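Local coordinates for protein transcarboxylase 5S subunit (Propionibacterium freudenreichii subsp. shermanii, PDB 1RQB) that transfers a carboxyl group from the biotin of the 1.3S subunit to pyruvate, forming oxaloacetate, with the help of one cobalt ion per subunit, at residues K220-L225 with V246-T251. Sequence-based numbering, arbitrary orientation.
Sequences KTQINL and VDVVDT
Asn224 and Val248 lie side by side as neighbours on parallel strands, the amide carbon CG of Asn224 3.5 Å from CB of Val248. A branched valine gives the flat amide a broad apolar flank. The amide itself is held by polar bonds: its ND2 donates to a lone pair of Gln222 OE1 at 3.0 Å, and its OD1 and Asp250 OD1 both lie within hydrogen-bonding distance of one water. An alanine in place of Asn224 would probably leave Gln222 OE1 without this donor, the water without one of its neighbours, and a gap beside Val248.

Between the two strands the backbones pair: Leu225 N donates to Val248 O (2.8 Å) and Asp250 N to Leu225 O, while Ile223 O takes both Asp247 N and Val248 N. Beside this pairing, Asp247, CG turned beside its own backbone N (chi1 -58°), accepts Ile223 N on the anti side of OD2 at 2.8 Å. Lys214 forms a salt bridge with OD2. Asp250 OD2 forms a salt bridge with Arg135 and a hydrogen bond with ND1 of the cobalt ligand His226, linking the strand to the metal site.

On the other face, Leu225 CB packs on Val246 CG2 at 4.1 Å, and helix 234-243 covers both, completing with the two strands a beta-alpha-beta unit of the TIM barrel, flanked by strand 191-193 beside 223-225 and strand 23-29 beside 248-251.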
# COMPACT_ATOMS: atom_id res chain seq x y z
N LYS A 220 -25.71 14.33 -13.05
CA LYS A 220 -25.05 14.42 -14.36
C LYS A 220 -23.67 15.07 -14.22
O LYS A 220 -22.88 15.07 -15.16
CB LYS A 220 -25.88 15.25 -15.34
CG LYS A 220 -25.96 16.74 -14.97
CD LYS A 220 -26.73 17.54 -16.01
CE LYS A 220 -26.71 19.04 -15.70
NZ LYS A 220 -27.30 19.34 -14.37
N THR A 221 -23.39 15.67 -13.06
CA THR A 221 -22.09 16.33 -12.86
C THR A 221 -20.99 15.27 -12.81
O THR A 221 -20.96 14.44 -11.90
CB THR A 221 -22.07 17.13 -11.53
OG1 THR A 221 -23.18 18.04 -11.50
CG2 THR A 221 -20.79 17.93 -11.41
N GLN A 222 -20.08 15.29 -13.78
CA GLN A 222 -19.00 14.30 -13.82
C GLN A 222 -17.86 14.71 -12.88
O GLN A 222 -17.32 15.81 -12.98
CB GLN A 222 -18.42 14.13 -15.24
CG GLN A 222 -17.19 13.20 -15.22
CD GLN A 222 -16.59 12.90 -16.59
OE1 GLN A 222 -15.44 12.48 -16.69
NE2 GLN A 222 -17.38 13.08 -17.65
N ILE A 223 -17.51 13.80 -11.98
CA ILE A 223 -16.42 14.06 -11.03
C ILE A 223 -15.38 12.94 -11.14
O ILE A 223 -15.73 11.76 -11.15
CB ILE A 223 -16.93 14.11 -9.58
CG1 ILE A 223 -18.00 15.20 -9.43
CG2 ILE A 223 -15.78 14.40 -8.65
CD1 ILE A 223 -18.78 15.12 -8.13
N ASN A 224 -14.12 13.34 -11.27
CA ASN A 224 -12.98 12.42 -11.36
C ASN A 224 -12.15 12.60 -10.08
O ASN A 224 -11.81 13.73 -9.72
CB ASN A 224 -12.10 12.76 -12.57
CG ASN A 224 -12.74 12.40 -13.91
OD1 ASN A 224 -12.04 12.03 -14.86
ND2 ASN A 224 -14.05 12.52 -14.00
N LEU A 225 -11.82 11.52 -9.39
CA LEU A 225 -11.04 11.67 -8.15
C LEU A 225 -9.60 11.22 -8.38
O LEU A 225 -9.35 10.13 -8.90
CB LEU A 225 -11.69 10.84 -7.02
CG LEU A 225 -10.96 10.81 -5.68
CD1 LEU A 225 -10.89 12.22 -5.09
CD2 LEU A 225 -11.70 9.86 -4.73
N VAL A 246 -18.94 8.94 -7.43
CA VAL A 246 -17.87 9.44 -8.30
C VAL A 246 -17.88 8.68 -9.63
O VAL A 246 -18.11 7.47 -9.67
CB VAL A 246 -16.49 9.36 -7.60
CG1 VAL A 246 -15.92 7.93 -7.66
CG2 VAL A 246 -15.54 10.36 -8.25
N ASP A 247 -17.61 9.40 -10.71
CA ASP A 247 -17.68 8.83 -12.06
C ASP A 247 -16.40 8.12 -12.48
O ASP A 247 -16.47 7.08 -13.13
CB ASP A 247 -17.99 9.95 -13.06
CG ASP A 247 -19.29 10.66 -12.72
OD1 ASP A 247 -20.34 10.21 -13.21
OD2 ASP A 247 -19.27 11.64 -11.94
N VAL A 248 -15.24 8.67 -12.13
CA VAL A 248 -13.95 8.11 -12.55
C VAL A 248 -12.92 8.25 -11.42
O VAL A 248 -12.92 9.26 -10.72
CB VAL A 248 -13.36 8.91 -13.77
CG1 VAL A 248 -11.97 8.34 -14.17
CG2 VAL A 248 -14.34 8.90 -14.95
N VAL A 249 -12.06 7.25 -11.24
CA VAL A 249 -10.99 7.37 -10.24
C VAL A 249 -9.65 7.12 -10.92
O VAL A 249 -9.58 6.33 -11.87
CB VAL A 249 -11.20 6.40 -9.03
CG1 VAL A 249 -12.50 6.78 -8.27
CG2 VAL A 249 -11.28 4.96 -9.51
N ASP A 250 -8.59 7.82 -10.49
CA ASP A 250 -7.25 7.67 -11.08
C ASP A 250 -6.44 6.64 -10.30
O ASP A 250 -6.42 6.64 -9.07
CB ASP A 250 -6.47 8.99 -11.04
CG ASP A 250 -7.13 10.11 -11.82
OD1 ASP A 250 -8.23 9.90 -12.37
OD2 ASP A 250 -6.53 11.21 -11.88
N THR A 251 -5.74 5.76 -11.03
CA THR A 251 -4.91 4.72 -10.40
C THR A 251 -3.67 4.49 -11.26
O THR A 251 -3.56 4.97 -12.38
CB THR A 251 -5.69 3.38 -10.28
OG1 THR A 251 -6.02 2.90 -11.59
CG2 THR A 251 -6.99 3.57 -9.49
O HOH W 1 -9.33 11.27 -14.83
O HOH W 2 -7.63 8.49 -7.36